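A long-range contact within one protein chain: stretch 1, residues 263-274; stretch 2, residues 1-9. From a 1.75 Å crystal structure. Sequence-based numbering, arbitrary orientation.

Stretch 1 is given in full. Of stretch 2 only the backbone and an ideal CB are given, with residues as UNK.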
# COMPACT_ATOMS: atom_id res chain seq x y z
N LYS A 263 -10.03 -12.61 10.47
CA LYS A 263 -10.14 -12.60 11.94
C LYS A 263 -9.37 -13.73 12.61
O LYS A 263 -9.86 -14.40 13.53
CB LYS A 263 -11.62 -12.58 12.36
CG LYS A 263 -12.34 -11.27 12.00
CD LYS A 263 -11.62 -10.07 12.62
CE LYS A 263 -12.34 -8.76 12.37
NZ LYS A 263 -13.10 -8.35 13.59
N ASP A 264 -8.15 -13.93 12.13
CA ASP A 264 -7.23 -14.90 12.73
C ASP A 264 -6.28 -14.12 13.62
O ASP A 264 -5.53 -13.28 13.13
CB ASP A 264 -6.49 -15.65 11.61
CG ASP A 264 -5.43 -16.61 12.12
OD1 ASP A 264 -5.26 -16.78 13.35
OD2 ASP A 264 -4.76 -17.22 11.26
N TYR A 265 -6.32 -14.38 14.92
CA TYR A 265 -5.46 -13.66 15.86
C TYR A 265 -3.96 -13.80 15.56
O TYR A 265 -3.17 -12.93 15.93
CB TYR A 265 -5.76 -14.04 17.32
CG TYR A 265 -5.00 -13.19 18.31
CD1 TYR A 265 -3.83 -13.67 18.91
CD2 TYR A 265 -5.41 -11.89 18.61
CE1 TYR A 265 -3.11 -12.89 19.80
CE2 TYR A 265 -4.70 -11.09 19.49
CZ TYR A 265 -3.55 -11.60 20.08
OH TYR A 265 -2.84 -10.82 20.95
N GLN A 266 -3.58 -14.89 14.89
CA GLN A 266 -2.19 -15.05 14.43
C GLN A 266 -1.74 -13.85 13.58
O GLN A 266 -0.56 -13.51 13.54
CB GLN A 266 -2.04 -16.32 13.59
CG GLN A 266 -2.25 -17.61 14.34
CD GLN A 266 -2.05 -18.81 13.45
OE1 GLN A 266 -2.78 -19.01 12.48
NE2 GLN A 266 -1.05 -19.61 13.78
N GLN A 267 -2.70 -13.22 12.90
CA GLN A 267 -2.40 -12.05 12.07
C GLN A 267 -2.05 -10.82 12.91
O GLN A 267 -1.21 -10.01 12.51
CB GLN A 267 -3.57 -11.75 11.14
CG GLN A 267 -3.85 -12.85 10.14
CD GLN A 267 -5.14 -12.63 9.38
OE1 GLN A 267 -6.21 -12.56 9.97
NE2 GLN A 267 -5.04 -12.54 8.05
N ILE A 268 -2.70 -10.68 14.06
CA ILE A 268 -2.36 -9.60 14.98
C ILE A 268 -0.92 -9.78 15.49
O ILE A 268 -0.15 -8.83 15.54
CB ILE A 268 -3.39 -9.49 16.13
CG1 ILE A 268 -4.68 -8.83 15.62
CG2 ILE A 268 -2.81 -8.71 17.33
CD1 ILE A 268 -5.84 -8.84 16.60
N ILE A 269 -0.56 -11.01 15.84
CA ILE A 269 0.81 -11.28 16.30
C ILE A 269 1.83 -11.02 15.18
O ILE A 269 2.88 -10.41 15.41
CB ILE A 269 0.94 -12.71 16.90
CG1 ILE A 269 0.07 -12.86 18.16
CG2 ILE A 269 2.41 -13.05 17.21
CD1 ILE A 269 0.23 -11.77 19.20
N LEU A 270 1.49 -11.45 13.96
CA LEU A 270 2.35 -11.20 12.80
C LEU A 270 2.51 -9.69 12.56
O LEU A 270 3.62 -9.22 12.27
CB LEU A 270 1.79 -11.90 11.56
CG LEU A 270 2.80 -12.13 10.43
CD1 LEU A 270 3.92 -13.09 10.87
CD2 LEU A 270 2.10 -12.65 9.21
N PHE A 271 1.41 -8.95 12.70
CA PHE A 271 1.46 -7.49 12.65
C PHE A 271 2.40 -6.91 13.69
O PHE A 271 3.20 -6.02 13.38
CB PHE A 271 0.06 -6.87 12.85
CG PHE A 271 0.09 -5.38 13.11
CD1 PHE A 271 -0.00 -4.47 12.06
CD2 PHE A 271 0.20 -4.88 14.42
CE1 PHE A 271 0.01 -3.08 12.29
CE2 PHE A 271 0.23 -3.50 14.67
CZ PHE A 271 0.13 -2.60 13.60
N LYS A 272 2.30 -7.38 14.93
CA LYS A 272 3.12 -6.85 16.00
C LYS A 272 4.60 -7.06 15.67
O LYS A 272 5.42 -6.16 15.84
CB LYS A 272 2.73 -7.49 17.34
CG LYS A 272 1.42 -6.90 17.94
CD LYS A 272 0.68 -7.88 18.89
CE LYS A 272 1.45 -8.19 20.17
NZ LYS A 272 1.61 -7.05 21.10
N GLY A 273 4.93 -8.25 15.16
CA GLY A 273 6.31 -8.56 14.77
C GLY A 273 6.84 -7.62 13.71
O GLY A 273 7.89 -6.98 13.89
N MET A 274 6.11 -7.50 12.60
CA MET A 274 6.55 -6.68 11.47
C MET A 274 6.59 -5.20 11.80
O MET A 274 7.50 -4.48 11.36
CB MET A 274 5.69 -6.93 10.23
CG MET A 274 5.71 -8.37 9.71
SD MET A 274 5.18 -8.52 8.00
CE MET A 274 6.59 -7.83 7.12
N UNK A 1 -5.23 -22.54 9.44
CA UNK A 1 -3.81 -22.70 9.02
C UNK A 1 -2.85 -22.05 10.02
O UNK A 1 -3.03 -20.89 10.40
CB UNK A 1 -3.59 -22.09 7.63
N UNK A 2 -1.84 -22.80 10.44
CA UNK A 2 -0.83 -22.29 11.36
C UNK A 2 0.13 -21.33 10.67
O UNK A 2 0.53 -21.56 9.53
CB UNK A 2 -0.05 -23.45 11.98
N UNK A 3 0.49 -20.26 11.37
CA UNK A 3 1.57 -19.38 10.96
C UNK A 3 2.78 -19.67 11.85
O UNK A 3 2.66 -19.74 13.08
CB UNK A 3 1.15 -17.91 11.05
N UNK A 4 3.93 -19.84 11.21
CA UNK A 4 5.18 -20.12 11.92
C UNK A 4 5.49 -19.02 12.93
O UNK A 4 5.12 -17.86 12.72
CB UNK A 4 6.34 -20.27 10.93
N UNK A 5 6.17 -19.37 14.04
CA UNK A 5 6.60 -18.33 14.97
C UNK A 5 7.51 -17.29 14.32
O UNK A 5 8.33 -17.62 13.45
CB UNK A 5 7.32 -18.97 16.16
N UNK A 6 7.34 -16.03 14.72
CA UNK A 6 8.24 -14.94 14.34
C UNK A 6 8.72 -14.24 15.60
O UNK A 6 8.01 -14.20 16.61
CB UNK A 6 7.55 -13.95 13.40
N UNK A 7 9.93 -13.69 15.55
CA UNK A 7 10.44 -12.93 16.67
C UNK A 7 9.68 -11.62 16.76
O UNK A 7 9.56 -10.89 15.77
CB UNK A 7 11.94 -12.69 16.53
N UNK A 8 9.13 -11.36 17.94
CA UNK A 8 8.47 -10.09 18.20
C UNK A 8 9.40 -9.24 19.06
O UNK A 8 9.51 -9.45 20.27
CB UNK A 8 7.12 -10.30 18.88
N UNK A 9 10.09 -8.31 18.41
CA UNK A 9 10.95 -7.35 19.11
C UNK A 9 10.11 -6.45 19.99
O UNK A 9 9.02 -6.03 19.59
CB UNK A 9 11.76 -6.51 18.12

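The N-terminal segment runs in an extended, irregular conformation along the helix of stretch 1, with the CA traces closest where position 8 passes Gly-273, 4.3 Å between their CA atoms. At position 1 the CA-to-CB bond points sideways and an ideal CB finds nothing of stretch 1 within 5.5 Å, so almost any side chain would fit. The residue is Met-1, whose side chain leads away from the helix. Its backbone counts for more: Met-1 O lies 2.8 Å from Gln-266 OE1, an approach of two oxygens suggesting that the amide is probably turned over in the model.

Position 2 directs its CB away, which favours a polar or charged residue; it is Lys-2, with chi2 to chi4 all t and no partner in stretch 1.

Position 3 is different. Its CB points toward the helix, with the aliphatic part of Gln-266 and the end of Leu-270 within reach of a medium-sized side chain. Leucine, isoleucine, valine or methionine would all suit. The deposited Ile-3, with chi1 m and chi2 t, uses this space well: its CD1 packs 3.7 Å from Gln-266 CB, while its CG2 lies 4.2 Å from Leu-270 CD1. No residue of the segment has more of its area covered by stretch 1.

Positions 4 and 5 both point away, and nothing in stretch 1 restricts their side chains. The phi of -59° at 5 is compatible with proline. The residues are Lys-4 and Pro-5.

At position 6 the CB turns back toward the helix, 4.5 Å from Leu-270 CD1. This apolar surface calls for an aliphatic group, and the extended backbone (phi -126°, psi 150°) is comfortable for a beta-branched one. Val-6 places CG1 3.8 Å from Leu-270 CD1. Its CG2 faces the gap left by Gly-273, where an ideal CB would come within a tight 3.2 Å of it.

Position 7 points away and would suit a polar chain; it is Lys-7. Its carbonyl faces the helix, and a water donates hydrogen bonds to Lys-7 O (3.0 Å) and Gly-273 O (2.7 Å).

Position 8 points sideways, its CB 4.5 Å from Gly-273 CA, beside Ile-269 and Lys-272. A compact residue such as valine or alanine, or threonine with its methyl group, is plausible. Val-8 sets CG2 4.2 Å from Gly-273 CA and 4.3 Å from Ile-269 CG2, with CG1 4.3 Å from Lys-272 CB.

Position 9 is unconstrained by stretch 1, and polar residues would serve. Glu-9 binds elsewhere in the structure through its carboxylate, while Glu-9 N donates to the same water at 2.9 Å.

Stretch 2, residues 1-9: MKIKPVKVE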
# COMPACT_ATOMS: atom_id res chain seq x y z
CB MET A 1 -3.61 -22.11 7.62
CG MET A 1 -2.19 -22.21 7.06
SD MET A 1 -1.62 -23.90 6.81
CE MET A 1 -2.90 -24.56 5.74
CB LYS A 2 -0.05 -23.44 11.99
CG LYS A 2 -0.83 -24.27 13.00
CD LYS A 2 -0.16 -25.62 13.21
CE LYS A 2 -0.85 -26.43 14.29
NZ LYS A 2 -0.24 -27.78 14.39
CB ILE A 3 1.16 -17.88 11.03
CG1 ILE A 3 -0.00 -17.60 10.07
CG2 ILE A 3 2.36 -16.98 10.71
CD1 ILE A 3 -0.57 -16.18 10.17
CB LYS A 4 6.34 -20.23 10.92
CG LYS A 4 6.65 -18.88 10.27
CD LYS A 4 7.74 -18.97 9.25
CE LYS A 4 7.95 -17.60 8.63
NZ LYS A 4 9.04 -17.65 7.62
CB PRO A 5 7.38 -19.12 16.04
CG PRO A 5 6.85 -20.52 15.94
CD PRO A 5 6.54 -20.72 14.49
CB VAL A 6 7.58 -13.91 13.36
CG1 VAL A 6 7.16 -14.58 12.07
CG2 VAL A 6 6.39 -13.18 14.03
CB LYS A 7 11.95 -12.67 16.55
CG LYS A 7 12.53 -11.85 17.71
CD LYS A 7 14.05 -11.94 17.80
CE LYS A 7 14.71 -11.50 16.50
NZ LYS A 7 16.19 -11.68 16.52
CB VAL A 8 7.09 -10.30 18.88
CG1 VAL A 8 6.40 -8.96 19.13
CG2 VAL A 8 6.21 -11.19 18.03
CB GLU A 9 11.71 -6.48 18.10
CG GLU A 9 12.65 -7.27 17.19
CD GLU A 9 13.42 -6.41 16.19
OE1 GLU A 9 13.17 -5.19 16.09
OE2 GLU A 9 14.29 -6.98 15.49
O HOH W 1 9.72 -7.94 15.59
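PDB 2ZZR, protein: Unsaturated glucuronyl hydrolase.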